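Local atomic coordinates of ATP-dependent Clp protease adapter protein CLPS1, chloroplastic (Arabidopsis thaliana, PDB entry 7D34), a protein that acts as a small adapter of the chloroplast Clp protease system, modulating the CLPC chaperone and probably selecting substrates that carry N-degrons. Residues 7-12 with 69-74; 15-20 with 39-44; 26-31 with 49-54. All coordinates share one frame; numbering follows the deposited sequence.

Interaction 1 of 3, residues 7-12 with 69-74. With PHE (phenylalanine), chain D.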
# COMPACT_ATOMS: atom_id res chain seq x y z
N VAL A 7 -2.77 -9.20 1.20
CA VAL A 7 -4.07 -8.82 1.74
C VAL A 7 -4.20 -7.31 1.58
O VAL A 7 -3.39 -6.55 2.14
CB VAL A 7 -4.25 -9.26 3.20
CG1 VAL A 7 -5.67 -8.97 3.70
CG2 VAL A 7 -3.94 -10.76 3.39
N ILE A 8 -5.20 -6.89 0.83
CA ILE A 8 -5.42 -5.49 0.49
C ILE A 8 -6.61 -4.94 1.26
O ILE A 8 -7.65 -5.59 1.40
CB ILE A 8 -5.63 -5.33 -1.03
CG1 ILE A 8 -4.45 -5.90 -1.82
CG2 ILE A 8 -5.82 -3.87 -1.36
CD1 ILE A 8 -3.16 -5.14 -1.70
N LEU A 9 -6.45 -3.71 1.75
CA LEU A 9 -7.50 -2.92 2.39
C LEU A 9 -7.87 -1.80 1.43
O LEU A 9 -7.00 -1.03 1.00
CB LEU A 9 -7.03 -2.37 3.74
CG LEU A 9 -8.02 -1.39 4.38
CD1 LEU A 9 -9.36 -2.06 4.71
CD2 LEU A 9 -7.42 -0.73 5.60
N HIS A 10 -9.14 -1.74 1.05
CA HIS A 10 -9.65 -0.68 0.19
C HIS A 10 -10.39 0.38 1.00
O HIS A 10 -11.06 0.08 1.99
CB HIS A 10 -10.58 -1.27 -0.86
CG HIS A 10 -9.93 -2.26 -1.79
ND1 HIS A 10 -9.50 -1.92 -3.05
CD2 HIS A 10 -9.66 -3.58 -1.64
CE1 HIS A 10 -9.00 -2.99 -3.64
NE2 HIS A 10 -9.07 -4.01 -2.80
N ASN A 11 -10.26 1.63 0.57
CA ASN A 11 -11.04 2.71 1.16
C ASN A 11 -12.53 2.49 0.92
O ASN A 11 -12.95 1.95 -0.11
CB ASN A 11 -10.59 4.05 0.61
CG ASN A 11 -11.10 5.20 1.44
OD1 ASN A 11 -10.93 5.24 2.65
ND2 ASN A 11 -11.71 6.17 0.78
N ASP A 12 -13.33 2.88 1.91
CA ASP A 12 -14.79 2.89 1.83
C ASP A 12 -15.26 4.17 2.51
O ASP A 12 -14.52 4.79 3.28
CB ASP A 12 -15.40 1.62 2.46
CG ASP A 12 -15.33 1.62 3.95
OD1 ASP A 12 -16.01 2.45 4.57
OD2 ASP A 12 -14.59 0.79 4.53
N ASN A 69 -16.02 -7.91 9.38
CA ASN A 69 -16.06 -6.77 10.29
C ASN A 69 -16.39 -5.47 9.57
O ASN A 69 -16.26 -4.41 10.16
CB ASN A 69 -14.72 -6.65 11.02
CG ASN A 69 -14.58 -7.62 12.18
OD1 ASN A 69 -15.07 -7.37 13.27
ND2 ASN A 69 -13.99 -8.78 11.91
N GLY A 70 -16.78 -5.54 8.29
CA GLY A 70 -17.32 -4.40 7.58
C GLY A 70 -16.38 -3.66 6.65
O GLY A 70 -16.78 -2.64 6.08
N LEU A 71 -15.17 -4.16 6.43
CA LEU A 71 -14.20 -3.49 5.57
C LEU A 71 -14.19 -4.09 4.17
O LEU A 71 -14.73 -5.18 3.93
CB LEU A 71 -12.78 -3.55 6.16
CG LEU A 71 -12.68 -3.17 7.64
CD1 LEU A 71 -11.22 -3.12 8.08
CD2 LEU A 71 -13.41 -1.89 7.97
N LEU A 72 -13.65 -3.33 3.22
CA LEU A 72 -13.47 -3.78 1.83
C LEU A 72 -12.05 -4.33 1.67
O LEU A 72 -11.08 -3.60 1.93
CB LEU A 72 -13.71 -2.65 0.84
CG LEU A 72 -15.11 -2.06 0.81
CD1 LEU A 72 -15.18 -0.90 -0.15
CD2 LEU A 72 -16.09 -3.14 0.38
N SER A 73 -11.93 -5.62 1.34
CA SER A 73 -10.64 -6.29 1.26
C SER A 73 -10.58 -7.24 0.06
O SER A 73 -11.59 -7.83 -0.34
CB SER A 73 -10.37 -7.05 2.58
OG SER A 73 -9.16 -7.78 2.54
N SER A 74 -9.39 -7.36 -0.52
CA SER A 74 -9.12 -8.29 -1.60
C SER A 74 -7.83 -9.05 -1.30
O SER A 74 -7.02 -8.62 -0.47
CB SER A 74 -9.02 -7.55 -2.95
OG SER A 74 -8.11 -6.48 -2.85
N PHE D . -12.37 6.83 4.28
CA PHE D . -12.94 6.58 5.64
C PHE D . -13.47 7.88 6.26
O PHE D . -12.99 8.97 5.94
CB PHE D . -11.87 5.95 6.55
CG PHE D . -11.21 4.72 5.96
CD1 PHE D . -11.96 3.62 5.57
CD2 PHE D . -9.83 4.67 5.79
CE1 PHE D . -11.35 2.48 5.03
CE2 PHE D . -9.21 3.54 5.26
CZ PHE D . -9.98 2.45 4.88
O HOH W 1 -12.73 -0.77 3.69
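Backbone hydrogen bonds set the register of 7-12 against 69-74. Ile8 N meets Ser74 O at 2.8 Å almost along the C=O axis, with 169° at the hydrogen, and His10 N gives a similarly straight bond to Leu72 O. Ile8 O is gripped twice, by Ser74 N at 3.1 Å and by Ser73 OG at 2.9 Å, both donors standing out of the carbonyl plane. Leu9 and Ser73 form the non-hydrogen-bonded pair between. The strands run antiparallel, 152° between their directions, so that the pairing joins the central strand 5-10 of the three-stranded ClpS sheet to strand 72-77.

Among side chains, the polar link lies on the face carrying Ile8, His10 and Ser74. Ser74 OG, in the crowded position between N and the carbonyl carbon (chi1 52°), reaches His10 NE2 at 2.7 Å, while Ile8 CG2 lies 3.5 Å above one face of the imidazole. An alanine in place of His10 would remove this ring and would probably leave Ser74 OG without its partner across the strands and Ile8 CG2 without its cover. Apart from Ser73 OG, the contact on the side of Leu9 is apolar: the side chains of Leu9 and Leu71 cross obliquely, with their CD1 methyls meeting at 4.0 Å.

One water bridges the two segments where they diverge, donating to His10 O and to Asp12 OD2 and accepting from Leu72 N. Asp12 OD2 is also bonded to Asn15 ND2. Beyond the strand, Asn11 OD1 at 2.7 Å and Asp12 O at 3.1 Å accept from N of the bound phenylalanine.

Interaction 2 of 3, residues 15-20 with 39-44. With PHE (phenylalanine), chain D; ALA (alanine), chain E.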
# COMPACT_ATOMS: atom_id res chain seq x y z
N ASN A 15 -16.97 3.37 7.09
CA ASN A 15 -16.28 3.12 8.35
C ASN A 15 -15.50 4.33 8.84
O ASN A 15 -14.95 5.11 8.05
CB ASN A 15 -15.32 1.94 8.17
CG ASN A 15 -16.04 0.64 7.96
OD1 ASN A 15 -16.76 0.15 8.85
ND2 ASN A 15 -15.90 0.08 6.76
N LYS A 16 -15.44 4.47 10.16
CA LYS A 16 -14.73 5.57 10.77
C LYS A 16 -13.25 5.22 10.87
O LYS A 16 -12.87 4.05 11.00
CB LYS A 16 -15.29 5.85 12.16
CG LYS A 16 -16.78 6.20 12.24
CD LYS A 16 -17.70 5.03 11.86
CE LYS A 16 -17.54 3.77 12.74
NZ LYS A 16 -17.97 2.59 11.97
N ARG A 17 -12.39 6.25 10.82
CA ARG A 17 -10.95 5.97 10.87
C ARG A 17 -10.59 5.11 12.06
O ARG A 17 -9.84 4.15 11.93
CB ARG A 17 -10.14 7.27 10.89
CG ARG A 17 -10.37 8.21 9.71
CD ARG A 17 -9.78 9.57 10.03
NE ARG A 17 -8.33 9.56 9.79
CZ ARG A 17 -7.77 9.54 8.59
NH1 ARG A 17 -6.44 9.51 8.48
NH2 ARG A 17 -8.53 9.52 7.50
N GLU A 18 -11.14 5.42 13.24
CA GLU A 18 -10.76 4.69 14.44
C GLU A 18 -11.26 3.25 14.37
O GLU A 18 -10.57 2.34 14.81
CB GLU A 18 -11.31 5.35 15.72
CG GLU A 18 -10.86 4.57 16.96
CD GLU A 18 -11.36 5.15 18.28
OE1 GLU A 18 -12.35 5.92 18.25
OE2 GLU A 18 -10.73 4.86 19.33
N TYR A 19 -12.47 3.04 13.83
CA TYR A 19 -12.97 1.67 13.68
C TYR A 19 -12.07 0.84 12.76
O TYR A 19 -11.76 -0.31 13.07
CB TYR A 19 -14.40 1.65 13.11
CG TYR A 19 -14.97 0.26 12.99
CD1 TYR A 19 -15.26 -0.48 14.12
CD2 TYR A 19 -15.19 -0.33 11.74
CE1 TYR A 19 -15.77 -1.75 14.01
CE2 TYR A 19 -15.68 -1.57 11.62
CZ TYR A 19 -15.99 -2.29 12.75
OH TYR A 19 -16.48 -3.56 12.57
N VAL A 20 -11.68 1.41 11.61
CA VAL A 20 -10.75 0.72 10.71
C VAL A 20 -9.53 0.24 11.48
O VAL A 20 -9.10 -0.91 11.35
CB VAL A 20 -10.36 1.63 9.53
CG1 VAL A 20 -9.33 0.94 8.66
CG2 VAL A 20 -11.54 2.04 8.65
N ILE A 39 -1.75 1.88 7.79
CA ILE A 39 -2.55 1.19 6.78
C ILE A 39 -3.84 1.96 6.53
O ILE A 39 -4.22 2.22 5.39
CB ILE A 39 -2.81 -0.26 7.21
CG1 ILE A 39 -1.49 -1.02 7.38
CG2 ILE A 39 -3.65 -1.03 6.17
CD1 ILE A 39 -1.56 -2.45 7.94
N MET A 40 -4.56 2.31 7.59
CA MET A 40 -5.76 3.11 7.42
C MET A 40 -5.48 4.43 6.68
O MET A 40 -6.18 4.77 5.71
CB MET A 40 -6.35 3.33 8.79
CG MET A 40 -7.57 4.21 8.73
SD MET A 40 -7.36 6.01 8.77
CE MET A 40 -6.56 6.26 10.33
N GLN A 41 -4.42 5.15 7.10
CA GLN A 41 -4.03 6.40 6.44
C GLN A 41 -3.78 6.17 4.94
O GLN A 41 -4.31 6.89 4.09
CB GLN A 41 -2.78 6.96 7.13
CG GLN A 41 -3.09 7.90 8.32
CD GLN A 41 -1.92 8.11 9.22
OE1 GLN A 41 -0.82 7.68 8.92
NE2 GLN A 41 -2.15 8.78 10.35
N GLU A 42 -3.04 5.10 4.61
CA GLU A 42 -2.65 4.85 3.23
C GLU A 42 -3.84 4.48 2.36
O GLU A 42 -3.91 4.90 1.20
CB GLU A 42 -1.62 3.73 3.20
CG GLU A 42 -0.23 4.20 3.56
CD GLU A 42 0.19 5.46 2.76
OE1 GLU A 42 0.56 5.33 1.56
OE2 GLU A 42 0.19 6.58 3.33
N ALA A 43 -4.76 3.68 2.87
CA ALA A 43 -5.96 3.35 2.10
C ALA A 43 -6.83 4.59 1.89
O ALA A 43 -7.41 4.78 0.83
CB ALA A 43 -6.76 2.25 2.80
N HIS A 44 -6.91 5.43 2.91
CA HIS A 44 -7.71 6.65 2.82
C HIS A 44 -7.17 7.61 1.77
O HIS A 44 -7.93 8.22 1.01
CB HIS A 44 -7.75 7.34 4.20
CG HIS A 44 -8.46 8.66 4.20
ND1 HIS A 44 -9.84 8.76 4.23
CD2 HIS A 44 -8.00 9.93 4.15
CE1 HIS A 44 -10.19 10.03 4.21
NE2 HIS A 44 -9.09 10.76 4.17
N PHE D . -12.37 6.83 4.28
CA PHE D . -12.94 6.58 5.64
C PHE D . -13.47 7.88 6.26
O PHE D . -12.99 8.97 5.94
CB PHE D . -11.87 5.95 6.55
CG PHE D . -11.21 4.72 5.96
CD1 PHE D . -11.96 3.62 5.57
CD2 PHE D . -9.83 4.67 5.79
CE1 PHE D . -11.35 2.48 5.03
CE2 PHE D . -9.21 3.54 5.26
CZ PHE D . -9.98 2.45 4.88
N ALA E . -14.46 7.74 7.15
CA ALA E . -15.14 8.90 7.74
C ALA E . -14.48 9.46 9.01
O ALA E . -13.72 8.77 9.71
CB ALA E . -16.60 8.53 8.04
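Val20 and Met40 form the close-packed inner part of this helix-to-helix contact, and their side chains cross at about a right angle. CG1 of Val20, anti to its backbone N, lies 3.7 Å from Met40 CG. Both residues also wall the pocket of the bound phenylalanine: Val20 CG2 reaches PHE CD1 at 3.5 Å, and Met40 CG lies 3.7 Å from PHE CD2. Ala43 CB meets the same ring near CE2 and CZ, so an apolar slot between helices 17-27 and 33-46 holds the N-terminal side chain.

The outer side is polar and faces solvent more, built of the partly exposed residues Arg17, Gln41 and His44, yet it is still closely stacked. A bend at chi2 (-86°) and another at chi3 turn the Met40 thioether outward, placing SD 3.5 Å above the centre of the Arg17 guanidinium. The far end of that guanidinium continues to His44, where NH2 stands 3.3 Å above the ring centre with the two planes 90° apart. Gln41 contributes least, just the flank of its CG beside NH1.

Backbone atoms hold the second peptide residue. Asn15 O accepts from ALA N at 2.8 Å, and Arg17 N, in the first turn of its helix, donates to ALA O at 3.1 Å. At the edge of its imidazole, His44 ND1 accepts from PHE N at 3.2 Å. Since ND1 acts as acceptor while Arg17 and a charged peptide amino group lie close by, His44 is likely to stay neutral, which suits recognition of a free N terminus.

Interaction 3 of 3, residues 26-31 with 49-54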
# COMPACT_ATOMS: atom_id res chain seq x y z
N LYS A 26 -7.66 -6.18 15.62
CA LYS A 26 -8.38 -7.37 16.07
C LYS A 26 -7.96 -8.61 15.30
O LYS A 26 -7.60 -9.63 15.90
CB LYS A 26 -9.89 -7.16 15.94
CG LYS A 26 -10.68 -8.36 16.49
CD LYS A 26 -12.15 -8.07 16.84
CE LYS A 26 -13.02 -8.01 15.59
NZ LYS A 26 -14.35 -7.36 15.88
N VAL A 27 -8.01 -8.55 13.97
CA VAL A 27 -7.92 -9.76 13.16
C VAL A 27 -6.54 -10.11 12.62
O VAL A 27 -6.31 -11.28 12.30
CB VAL A 27 -8.94 -9.72 12.00
CG1 VAL A 27 -10.35 -9.60 12.58
CG2 VAL A 27 -8.68 -8.59 11.02
N ILE A 28 -5.66 -9.13 12.44
CA ILE A 28 -4.38 -9.35 11.77
C ILE A 28 -3.34 -9.71 12.82
O ILE A 28 -3.07 -8.88 13.71
CB ILE A 28 -3.94 -8.12 10.96
CG1 ILE A 28 -5.01 -7.76 9.93
CG2 ILE A 28 -2.60 -8.37 10.27
CD1 ILE A 28 -5.26 -8.86 8.91
N PRO A 29 -2.74 -10.90 12.76
CA PRO A 29 -1.69 -11.25 13.72
C PRO A 29 -0.51 -10.29 13.66
O PRO A 29 -0.08 -9.86 12.58
CB PRO A 29 -1.28 -12.66 13.30
CG PRO A 29 -2.45 -13.20 12.47
CD PRO A 29 -3.02 -11.99 11.81
N GLY A 30 0.00 -9.93 14.84
CA GLY A 30 1.19 -9.12 14.98
C GLY A 30 0.98 -7.64 14.78
O GLY A 30 1.96 -6.90 14.70
N MET A 31 -0.26 -7.19 14.68
CA MET A 31 -0.51 -5.82 14.25
C MET A 31 -0.40 -4.84 15.41
O MET A 31 -1.01 -5.02 16.46
CB MET A 31 -1.89 -5.74 13.59
CG MET A 31 -2.34 -4.35 13.21
SD MET A 31 -1.46 -3.63 11.82
CE MET A 31 -1.89 -4.80 10.61
N ALA A 49 -4.46 -0.15 0.42
CA ALA A 49 -3.21 -0.31 1.14
C ALA A 49 -2.96 -1.78 1.45
O ALA A 49 -3.90 -2.55 1.66
CB ALA A 49 -3.19 0.50 2.44
N VAL A 50 -1.69 -2.15 1.46
CA VAL A 50 -1.28 -3.52 1.77
C VAL A 50 -1.34 -3.71 3.28
O VAL A 50 -0.66 -3.01 4.03
CB VAL A 50 0.12 -3.83 1.23
CG1 VAL A 50 0.61 -5.21 1.75
CG2 VAL A 50 0.09 -3.72 -0.31
N VAL A 51 -2.14 -4.68 3.71
CA VAL A 51 -2.30 -4.95 5.13
C VAL A 51 -1.18 -5.87 5.64
O VAL A 51 -0.54 -5.60 6.67
CB VAL A 51 -3.67 -5.58 5.40
CG1 VAL A 51 -3.76 -5.98 6.86
CG2 VAL A 51 -4.74 -4.62 5.02
N ILE A 52 -0.94 -6.96 4.92
CA ILE A 52 0.04 -7.97 5.29
C ILE A 52 0.36 -8.81 4.06
O ILE A 52 -0.47 -8.95 3.15
CB ILE A 52 -0.47 -8.85 6.45
CG1 ILE A 52 0.52 -9.96 6.80
CG2 ILE A 52 -1.84 -9.40 6.11
CD1 ILE A 52 0.41 -10.43 8.25
N VAL A 53 1.55 -9.39 4.04
CA VAL A 53 1.94 -10.35 3.01
C VAL A 53 2.11 -11.68 3.72
O VAL A 53 2.86 -11.78 4.70
CB VAL A 53 3.22 -9.92 2.27
CG1 VAL A 53 3.55 -10.93 1.17
CG2 VAL A 53 3.09 -8.49 1.70
N CYS A 54 1.42 -12.71 3.23
CA CYS A 54 1.38 -14.00 3.89
C CYS A 54 1.02 -15.04 2.84
O CYS A 54 0.72 -14.72 1.68
CB CYS A 54 0.36 -14.03 5.05
SG CYS A 54 -1.21 -13.26 4.70
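Apolar side-chain packing carries this contact. Ile28, the first residue beyond the end of helix 17-27, points at the strand, with CG1 and CD1 both bearing on Val51 CG1; the CG1 to CG1 separation is 3.8 Å. Its other branch, CG2, which is anti to the backbone N, meets Ile52 CD1 more loosely at 4.2 Å, the two isoleucine side chains lying alongside each other and pointing opposite ways. Met31 bends at chi2 and chi3 so that CE comes within 4.4 Å of Val51 CG1. Only 165 Å² is buried in all, a slight contact made by a few aliphatic carbons.

Backbone geometry explains how these residues come together. A type II turn from Ile28 to Met31, with Gly30 at positive phi (79°) and a weak bond from Met31 N to Ile28 O, brings the side chains of Ile28 and Met31 to the same side. On the strand, Val51 and Ile52 both bond to Val7, and the near-helical psi of Val51 (-49°) is consistent with a classic beta bulge; successive side chains therefore both face the turn instead of alternating.

Around it, Val51 also packs on Leu9 of strand 5-10 and on Ile39 of helix 33-46, which Met31 touches too. Ile28 and Pro29 lean on His62 of helix 56-68, so the turn touches strand 48-54, outermost in this chain's sheet, as well as helices 33-46 and 56-68.

In the fold
From the N terminus, strand 5-10 comes first and strand 72-77 last; interaction 1 joins them and closes a loop of 56 intervening residues. Interactions 2 and 3 both nest inside that loop. Their segments alternate along the chain (15-20, 26-31, 39-44, 49-54), so the two contacts cross: interaction 2 brings helix 33-46 back to the start of helix 17-27, and interaction 3 brings strand 48-54 back to the end of helix 17-27. Interactions 1 and 3 meet in the sheet, where Leu9 O bonds Ala49 N. Interactions 1 and 2 meet through Tyr19 OH with Asn69 O and Asn15 ND2 with Gly70 O, and share the bound phenylalanine.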